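Local coordinates for protein oxalate biosynthetic component 1 (Burkholderia thailandensis, PDB 5IKY) that makes oxalate in quorum sensing-dependent oxalogenesis, combining a serine hydrolase of the alpha/beta-hydrolase type with an additional lyase activity, at residues A[679-682]-A[683-686]; A[688-691]-A[692-695]; A[550-554]-A[555-559]. All coordinates share one frame; numbering follows the deposited sequence.

Contact 1. Residues A[679-682]-A[683-686]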
ATOM      1  N   PHE A 679       6.774 -34.025  12.345  1.00 83.15           N
ATOM      2  CA  PHE A 679       6.629 -32.660  12.839  1.00 86.48           C
ATOM      3  C   PHE A 679       7.959 -31.926  12.771  1.00 84.24           C
ATOM      4  O   PHE A 679       9.006 -32.486  13.098  1.00 80.64           O
ATOM      5  CB  PHE A 679       6.106 -32.638  14.279  1.00 76.96           C
ATOM      6  CG  PHE A 679       4.628 -32.879  14.400  1.00 88.22           C
ATOM      7  CD1 PHE A 679       3.815 -32.899  13.278  1.00 98.35           C
ATOM      8  CD2 PHE A 679       4.049 -33.073  15.644  1.00 94.59           C
ATOM      9  CE1 PHE A 679       2.453 -33.118  13.397  1.00 94.86           C
ATOM     10  CE2 PHE A 679       2.690 -33.291  15.768  1.00 91.36           C
ATOM     11  CZ  PHE A 679       1.891 -33.313  14.643  1.00 90.72           C
ATOM     12  N   LYS A 680       7.913 -30.670  12.344  1.00 81.27           N
ATOM     13  CA  LYS A 680       9.105 -29.838  12.293  1.00 70.92           C
ATOM     14  C   LYS A 680       9.538 -29.443  13.700  1.00 66.74           C
ATOM     15  O   LYS A 680       8.721 -28.986  14.498  1.00 64.32           O
ATOM     16  CB  LYS A 680       8.847 -28.589  11.449  1.00 70.28           C
ATOM     17  CG  LYS A 680       8.455 -28.883  10.012  1.00 72.84           C
ATOM     18  CD  LYS A 680       7.967 -27.631   9.304  1.00 60.20           C
ATOM     19  CE  LYS A 680       7.576 -27.931   7.868  1.00 60.17           C
ATOM     20  NZ  LYS A 680       7.014 -26.733   7.185  1.00 71.86           N
ATOM     21  N   PRO A 681      10.830 -29.627  14.011  1.00 60.25           N
ATOM     22  CA  PRO A 681      11.391 -29.161  15.283  1.00 72.55           C
ATOM     23  C   PRO A 681      11.349 -27.636  15.389  1.00 72.29           C
ATOM     24  O   PRO A 681      11.149 -26.963  14.378  1.00 70.27           O
ATOM     25  CB  PRO A 681      12.834 -29.673  15.244  1.00 64.65           C
ATOM     26  CG  PRO A 681      13.135 -29.852  13.794  1.00 65.49           C
ATOM     27  CD  PRO A 681      11.842 -30.290  13.171  1.00 73.53           C
ATOM     28  N   LEU A 682      11.533 -27.109  16.596  1.00 73.31           N
ATOM     29  CA  LEU A 682      11.430 -25.668  16.838  1.00 70.80           C
ATOM     30  C   LEU A 682      12.362 -24.803  15.966  1.00 73.59           C
ATOM     31  O   LEU A 682      11.897 -23.837  15.360  1.00 56.65           O
ATOM     32  CB  LEU A 682      11.676 -25.371  18.324  1.00 55.69           C
ATOM     33  CG  LEU A 682      11.713 -23.905  18.762  1.00 64.26           C
ATOM     34  CD1 LEU A 682      10.387 -23.220  18.474  1.00 52.06           C
ATOM     35  CD2 LEU A 682      12.065 -23.802  20.239  1.00 68.57           C
ATOM     36  N   PRO A 683      13.670 -25.136  15.889  1.00 69.50           N
ATOM     37  CA  PRO A 683      14.537 -24.266  15.080  1.00 66.14           C
ATOM     38  C   PRO A 683      14.161 -24.227  13.598  1.00 70.64           C
ATOM     39  O   PRO A 683      14.371 -23.203  12.948  1.00 71.69           O
ATOM     40  CB  PRO A 683      15.926 -24.887  15.259  1.00 60.95           C
ATOM     41  CG  PRO A 683      15.840 -25.653  16.530  1.00 69.05           C
ATOM     42  CD  PRO A 683      14.448 -26.197  16.556  1.00 61.53           C
ATOM     43  N   LEU A 684      13.617 -25.322  13.076  1.00 68.29           N
ATOM     44  CA  LEU A 684      13.187 -25.356  11.682  1.00 57.56           C
ATOM     45  C   LEU A 684      12.010 -24.409  11.461  1.00 60.78           C
ATOM     46  O   LEU A 684      11.947 -23.710  10.449  1.00 59.85           O
ATOM     47  CB  LEU A 684      12.818 -26.780  11.263  1.00 61.51           C
ATOM     48  CG  LEU A 684      12.227 -26.967   9.862  1.00 62.65           C
ATOM     49  CD1 LEU A 684      13.079 -26.279   8.806  1.00 66.47           C
ATOM     50  CD2 LEU A 684      12.095 -28.448   9.547  1.00 58.36           C
ATOM     51  N   ARG A 685      11.084 -24.382  12.413  1.00 57.77           N
ATOM     52  CA  ARG A 685       9.929 -23.499  12.316  1.00 57.65           C
ATOM     53  C   ARG A 685      10.370 -22.045  12.415  1.00 60.02           C
ATOM     54  O   ARG A 685       9.771 -21.162  11.796  1.00 62.05           O
ATOM     55  CB  ARG A 685       8.899 -23.824  13.402  1.00 60.39           C
ATOM     56  CG  ARG A 685       8.387 -25.260  13.363  1.00 67.43           C
ATOM     57  CD  ARG A 685       7.073 -25.417  14.122  1.00 68.35           C
ATOM     58  NE  ARG A 685       7.203 -25.070  15.534  1.00 71.72           N
ATOM     59  CZ  ARG A 685       7.540 -25.931  16.489  1.00 73.96           C
ATOM     60  NH1 ARG A 685       7.788 -27.197  16.185  1.00 72.49           N
ATOM     61  NH2 ARG A 685       7.634 -25.522  17.748  1.00 76.07           N
ATOM     62  N   CYS A 686      11.426 -21.803  13.188  1.00 59.75           N
ATOM     63  CA  CYS A 686      11.968 -20.458  13.339  1.00 63.49           C
ATOM     64  C   CYS A 686      12.579 -19.972  12.033  1.00 72.28           C
ATOM     65  O   CYS A 686      12.347 -18.836  11.615  1.00 63.60           O
ATOM     66  CB  CYS A 686      13.016 -20.416  14.450  1.00 72.48           C
ATOM     67  SG  CYS A 686      13.819 -18.802  14.646  1.00 63.98           S
TER
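Leu-682 and Arg-685, three residues apart in the first turn of helix 682-690, carry most of this local contact, which illustrates how a long side chain can fold back over the start of its own helix. The guanidinium lies with one face against the backbone of Leu-682, whose CA sits 3.8 Å above the Arg-685 plane, nearer the edge of the group than its centre. Leu-682 CD1 comes to 3.7 Å from Arg-685 NH2, the two side chains meeting at about a right angle. A bend in the arginine chain at chi3 (-61°) turns the guanidinium back toward the preceding loop. There NH1 of Arg-685 approaches O of Lys-680 near the guanidinium plane at 2.6 Å, in a hydrogen bond that is weak because its N-H points well off line (124°). NH2 forms a salt bridge with Glu-572 of helix 562-579, so the loop carbonyl is the lesser partner.

Lys-680 uses its aliphatic part here: its CG packs on Leu-684 CD2 at 3.7 Å, and its CB lies 3.9 Å from Arg-685 CG. Its extended chain carries NZ onward to a salt bridge with Glu-688. Leu-684 also meets the Pro-681 ring and faces helix 715-734.

Pro-681 is the N-cap residue. Its carbonyl accepts Arg-685 N at 3.2 Å and takes a weaker bond from Leu-684 N; Cys-686 N then bonds to Leu-682 O at 3.0 Å. Pro-683 suits this first turn, where a missing N-H breaks no helical bond. The chemistry implies a buried cation at a helix start, where the positive end of the peptide dipoles would be expected to disfavour it; the Glu-572 carboxylate and the Lys-680 carbonyl probably offset that cost.

Contact 2. Residues A[688-691]-A[692-695]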
ATOM      1  N   GLU A 688      11.869 -20.971   9.039  1.00 54.88           N
ATOM      2  CA  GLU A 688      10.779 -20.752   8.094  1.00 55.80           C
ATOM      3  C   GLU A 688      10.121 -19.401   8.333  1.00 56.30           C
ATOM      4  O   GLU A 688       9.705 -18.728   7.393  1.00 72.05           O
ATOM      5  CB  GLU A 688       9.737 -21.869   8.197  1.00 62.63           C
ATOM      6  CG  GLU A 688      10.178 -23.199   7.604  1.00 75.11           C
ATOM      7  CD  GLU A 688       9.044 -24.205   7.522  1.00 87.23           C
ATOM      8  OE1 GLU A 688       7.996 -23.977   8.163  1.00 88.17           O
ATOM      9  OE2 GLU A 688       9.201 -25.223   6.813  1.00 92.81           O
ATOM     10  N   TYR A 689      10.035 -19.013   9.600  1.00 53.40           N
ATOM     11  CA  TYR A 689       9.488 -17.717   9.969  1.00 48.46           C
ATOM     12  C   TYR A 689      10.396 -16.586   9.493  1.00 51.48           C
ATOM     13  O   TYR A 689       9.934 -15.621   8.887  1.00 52.35           O
ATOM     14  CB  TYR A 689       9.282 -17.639  11.485  1.00 47.80           C
ATOM     15  CG  TYR A 689       8.980 -16.250  12.003  1.00 53.90           C
ATOM     16  CD1 TYR A 689       7.760 -15.642  11.742  1.00 59.91           C
ATOM     17  CD2 TYR A 689       9.911 -15.554  12.764  1.00 56.68           C
ATOM     18  CE1 TYR A 689       7.478 -14.373  12.216  1.00 59.65           C
ATOM     19  CE2 TYR A 689       9.637 -14.287  13.243  1.00 60.11           C
ATOM     20  CZ  TYR A 689       8.420 -13.702  12.967  1.00 60.57           C
ATOM     21  OH  TYR A 689       8.143 -12.443  13.442  1.00 60.25           O
ATOM     22  N   LEU A 690      11.693 -16.722   9.761  1.00 54.58           N
ATOM     23  CA  LEU A 690      12.665 -15.687   9.420  1.00 52.61           C
ATOM     24  C   LEU A 690      12.697 -15.362   7.928  1.00 52.44           C
ATOM     25  O   LEU A 690      12.692 -14.193   7.547  1.00 51.77           O
ATOM     26  CB  LEU A 690      14.062 -16.099   9.884  1.00 48.06           C
ATOM     27  CG  LEU A 690      14.335 -15.995  11.385  1.00 58.66           C
ATOM     28  CD1 LEU A 690      15.709 -16.555  11.715  1.00 45.94           C
ATOM     29  CD2 LEU A 690      14.214 -14.552  11.851  1.00 42.47           C
ATOM     30  N   VAL A 691      12.722 -16.390   7.085  1.00 48.96           N
ATOM     31  CA  VAL A 691      12.791 -16.176   5.642  1.00 54.47           C
ATOM     32  C   VAL A 691      11.467 -15.664   5.081  1.00 56.83           C
ATOM     33  O   VAL A 691      11.376 -15.319   3.904  1.00 61.74           O
ATOM     34  CB  VAL A 691      13.186 -17.463   4.894  1.00 57.15           C
ATOM     35  CG1 VAL A 691      14.601 -17.879   5.264  1.00 54.06           C
ATOM     36  CG2 VAL A 691      12.193 -18.578   5.189  1.00 59.23           C
ATOM     37  N   GLY A 692      10.445 -15.614   5.932  1.00 53.48           N
ATOM     38  CA  GLY A 692       9.141 -15.118   5.531  1.00 44.36           C
ATOM     39  C   GLY A 692       8.900 -13.672   5.928  1.00 52.55           C
ATOM     40  O   GLY A 692       7.900 -13.072   5.535  1.00 57.35           O
ATOM     41  N   ILE A 693       9.811 -13.108   6.716  1.00 58.31           N
ATOM     42  CA  ILE A 693       9.695 -11.711   7.130  1.00 49.59           C
ATOM     43  C   ILE A 693       9.864 -10.726   5.961  1.00 59.81           C
ATOM     44  O   ILE A 693       9.062  -9.799   5.826  1.00 52.35           O
ATOM     45  CB  ILE A 693      10.710 -11.368   8.244  1.00 51.65           C
ATOM     46  CG1 ILE A 693      10.402 -12.175   9.506  1.00 46.30           C
ATOM     47  CG2 ILE A 693      10.688  -9.874   8.558  1.00 40.27           C
ATOM     48  CD1 ILE A 693      11.415 -11.979  10.611  1.00 49.96           C
ATOM     49  N   PRO A 694      10.892 -10.911   5.105  1.00 58.45           N
ATOM     50  CA  PRO A 694      10.967  -9.958   3.991  1.00 60.98           C
ATOM     51  C   PRO A 694       9.831 -10.144   2.992  1.00 55.12           C
ATOM     52  O   PRO A 694       9.424 -11.277   2.739  1.00 67.68           O
ATOM     53  CB  PRO A 694      12.316 -10.282   3.330  1.00 50.37           C
ATOM     54  CG  PRO A 694      13.064 -11.093   4.328  1.00 56.38           C
ATOM     55  CD  PRO A 694      12.025 -11.852   5.082  1.00 52.46           C
ATOM     56  N   CYS A 695       9.330  -9.038   2.450  1.00 56.59           N
ATOM     57  CA  CYS A 695       8.316  -9.056   1.398  1.00 50.09           C
ATOM     58  C   CYS A 695       7.056  -9.821   1.806  1.00 54.02           C
ATOM     59  O   CYS A 695       6.594 -10.713   1.097  1.00 71.27           O
ATOM     60  CB  CYS A 695       8.907  -9.644   0.119  1.00 55.13           C
ATOM     61  SG  CYS A 695      10.388  -8.775  -0.440  1.00 64.77           S
TER
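Ile-693 turns back on the last part of helix 682-690 and reaches both Tyr-689 and Leu-690. Its CD1 lies 3.9 Å from Tyr-689 CE2, while its CG1 stands over one face of the tyrosine ring, 4.3 Å above the plane and displaced from the ring centre. The same CD1 is 4.0 Å from Leu-690 CD2, and here the two side chains run side by side in the same direction. With CG of Tyr-689 anti to its backbone nitrogen (chi1 168°), the ring stands where the isoleucine can lean over it.

The backbone sets up this apolar meeting. Gly-692 N bonds to Tyr-689 O at 3.0 Å, and Ile-693 N to Leu-690 O at 3.2 Å. Both bonds span three residues, as in a turn. Pro-694 follows with a ring carbon instead of an N-H: its CD is 3.5 Å from Leu-690 O, so the next helical bond cannot form.

Further out, Tyr-568 of helix 562-579 meets the Tyr-689 ring with planes at about 30°, and Asp-531 and Leu-534 of helix 530-541 touch the tyrosine as well. Ile-693 O receives a hydrogen bond from Asn-706 ND2, which ties down the departing chain. What results is a helix terminus built from a type I beta turn, Leu-690 to Ile-693, backed by a proline, through which helix 682-690 of the cap domain passes toward strand 696-697.

Contact 3. Residues A[550-554]-A[555-559]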
ATOM      1  N   ARG A 550      30.179 -24.698   1.397  1.00 75.38           N
ATOM      2  CA  ARG A 550      31.366 -25.509   1.635  1.00 67.11           C
ATOM      3  C   ARG A 550      32.151 -25.019   2.848  1.00 74.53           C
ATOM      4  O   ARG A 550      33.017 -25.729   3.360  1.00 83.62           O
ATOM      5  CB  ARG A 550      32.271 -25.505   0.397  1.00 65.06           C
ATOM      6  CG  ARG A 550      31.757 -26.340  -0.763  1.00 76.03           C
ATOM      7  CD  ARG A 550      32.602 -26.145  -2.018  1.00103.24           C
ATOM      8  NE  ARG A 550      32.082 -25.081  -2.876  1.00117.37           N
ATOM      9  CZ  ARG A 550      32.637 -23.881  -3.009  1.00111.20           C
ATOM     10  NH1 ARG A 550      33.740 -23.579  -2.337  1.00105.72           N
ATOM     11  NH2 ARG A 550      32.088 -22.980  -3.814  1.00 97.78           N
ATOM     12  N   LEU A 551      31.842 -23.812   3.310  1.00 59.21           N
ATOM     13  CA  LEU A 551      32.649 -23.166   4.341  1.00 66.33           C
ATOM     14  C   LEU A 551      31.929 -22.979   5.672  1.00 57.46           C
ATOM     15  O   LEU A 551      32.482 -22.388   6.598  1.00 82.22           O
ATOM     16  CB  LEU A 551      33.137 -21.802   3.845  1.00 73.17           C
ATOM     17  CG  LEU A 551      33.959 -21.791   2.554  1.00 65.30           C
ATOM     18  CD1 LEU A 551      34.523 -20.400   2.302  1.00 68.09           C
ATOM     19  CD2 LEU A 551      35.073 -22.819   2.626  1.00 60.83           C
ATOM     20  N   VAL A 552      30.702 -23.477   5.771  1.00 57.10           N
ATOM     21  CA  VAL A 552      29.932 -23.324   7.001  1.00 58.87           C
ATOM     22  C   VAL A 552      28.892 -24.437   7.145  1.00 67.74           C
ATOM     23  O   VAL A 552      28.313 -24.898   6.158  1.00 69.08           O
ATOM     24  CB  VAL A 552      29.246 -21.935   7.060  1.00 63.04           C
ATOM     25  CG1 VAL A 552      28.169 -21.818   5.994  1.00 61.16           C
ATOM     26  CG2 VAL A 552      28.672 -21.669   8.443  1.00 60.12           C
ATOM     27  N   SER A 553      28.677 -24.882   8.379  1.00 67.87           N
ATOM     28  CA  SER A 553      27.738 -25.965   8.655  1.00 60.62           C
ATOM     29  C   SER A 553      26.417 -25.425   9.177  1.00 60.07           C
ATOM     30  O   SER A 553      26.355 -24.310   9.697  1.00 56.80           O
ATOM     31  CB  SER A 553      28.328 -26.946   9.668  1.00 65.38           C
ATOM     32  OG  SER A 553      28.391 -26.361  10.957  1.00 74.27           O
ATOM     33  N   ALA A 554      25.365 -26.226   9.044  1.00 63.11           N
ATOM     34  CA  ALA A 554      24.044 -25.842   9.531  1.00 59.14           C
ATOM     35  C   ALA A 554      24.026 -25.731  11.054  1.00 58.99           C
ATOM     36  O   ALA A 554      23.353 -24.862  11.613  1.00 55.86           O
ATOM     37  CB  ALA A 554      23.003 -26.831   9.060  1.00 55.24           C
ATOM     38  N   ASP A 555      24.769 -26.610  11.720  1.00 54.95           N
ATOM     39  CA  ASP A 555      24.867 -26.581  13.175  1.00 70.96           C
ATOM     40  C   ASP A 555      25.442 -25.258  13.668  1.00 71.18           C
ATOM     41  O   ASP A 555      24.976 -24.702  14.663  1.00 64.42           O
ATOM     42  CB  ASP A 555      25.724 -27.743  13.680  1.00 76.91           C
ATOM     43  CG  ASP A 555      24.989 -29.068  13.637  1.00107.36           C
ATOM     44  OD1 ASP A 555      23.740 -29.054  13.598  1.00117.30           O
ATOM     45  OD2 ASP A 555      25.659 -30.122  13.647  1.00113.65           O
ATOM     46  N   THR A 556      26.454 -24.758  12.965  1.00 70.72           N
ATOM     47  CA  THR A 556      27.072 -23.485  13.316  1.00 59.33           C
ATOM     48  C   THR A 556      26.086 -22.337  13.114  1.00 51.48           C
ATOM     49  O   THR A 556      25.969 -21.449  13.959  1.00 64.72           O
ATOM     50  CB  THR A 556      28.346 -23.228  12.485  1.00 58.49           C
ATOM     51  OG1 THR A 556      29.269 -24.306  12.681  1.00 69.27           O
ATOM     52  CG2 THR A 556      29.004 -21.924  12.900  1.00 52.63           C
ATOM     53  N   ILE A 557      25.373 -22.366  11.993  1.00 57.86           N
ATOM     54  CA  ILE A 557      24.364 -21.354  11.695  1.00 57.07           C
ATOM     55  C   ILE A 557      23.252 -21.366  12.740  1.00 53.30           C
ATOM     56  O   ILE A 557      22.871 -20.320  13.267  1.00 58.09           O
ATOM     57  CB  ILE A 557      23.753 -21.566  10.299  1.00 54.93           C
ATOM     58  CG1 ILE A 557      24.839 -21.479   9.225  1.00 61.30           C
ATOM     59  CG2 ILE A 557      22.660 -20.546  10.033  1.00 49.42           C
ATOM     60  CD1 ILE A 557      24.339 -21.776   7.826  1.00 61.33           C
ATOM     61  N   LEU A 558      22.741 -22.557  13.036  1.00 63.78           N
ATOM     62  CA  LEU A 558      21.698 -22.721  14.043  1.00 64.29           C
ATOM     63  C   LEU A 558      22.173 -22.265  15.417  1.00 63.90           C
ATOM     64  O   LEU A 558      21.404 -21.702  16.195  1.00 75.80           O
ATOM     65  CB  LEU A 558      21.237 -24.178  14.106  1.00 59.08           C
ATOM     66  CG  LEU A 558      20.352 -24.649  12.952  1.00 64.43           C
ATOM     67  CD1 LEU A 558      20.056 -26.136  13.075  1.00 62.98           C
ATOM     68  CD2 LEU A 558      19.065 -23.840  12.914  1.00 50.21           C
ATOM     69  N   ASP A 559      23.447 -22.512  15.707  1.00 65.68           N
ATOM     70  CA  ASP A 559      24.033 -22.134  16.987  1.00 63.17           C
ATOM     71  C   ASP A 559      24.067 -20.616  17.151  1.00 65.73           C
ATOM     72  O   ASP A 559      23.843 -20.093  18.243  1.00 71.66           O
ATOM     73  CB  ASP A 559      25.444 -22.714  17.113  1.00 81.34           C
ATOM     74  CG  ASP A 559      26.025 -22.538  18.498  1.00108.82           C
ATOM     75  OD1 ASP A 559      25.548 -23.215  19.432  1.00120.26           O
ATOM     76  OD2 ASP A 559      26.965 -21.730  18.652  1.00121.08           O
TER
HETATM   77  O   HOH W   1      30.698 -24.253  10.309  1.00 63.71           O
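A helix N-terminus is laid out around Ser-553, the N-cap residue of helix 554-560, where its side chain meets that of Thr-556. The serine OG sits between the backbone nitrogen and the carbonyl carbon (chi1 71°), which swings it over the first turn, 2.8 Å from Thr-556 OG1 and 3.2 Å from Thr-556 N. One water joins the same two residues from the loop side: it accepts a hydrogen bond from Ser-553 N at 2.9 Å and is hydrogen-bonded to Thr-556 OG1 at 2.8 Å. The water thus spans the gap between Thr-556 OG1 and Ser-553 N, probably standing in for a link that a capping box would make directly.

Next to the polar cap lies a hydrophobic staple, the classical pairing of the residue before the N-cap with the fourth residue of the helix. Val-552 CG2 touches Ile-557 CG1 at 3.9 Å, the side chains meeting at about a right angle, and both also pack on Leu-721 of helix 715-734. The helix proper begins with Ile-557 N bonded to Ser-553 O at 3.2 Å, followed by the nearly straight bond (169°) from Leu-558 N to Ala-554 O at 2.8 Å.

Overall arrangement
All three contacts belong to the cap domain, on the same side of the chain's centre, and come in the order contact 3, contact 1, contact 2. Contacts 1 and 2 mark the beginning and the end of one helix, 682-690; their centres are 14 Å apart, and the Lys-680 to Glu-688 salt bridge joins them directly. Contact 3 starts helix 554-560, its centre 16 Å from contact 1, and the two touch where Leu-558 packs on Pro-683. Contacts 2 and 3 do not meet, their nearest atoms lying about 8 Å apart. Helix 715-734 packs against all three, so two helix starts and one helix end all lean on the same helix.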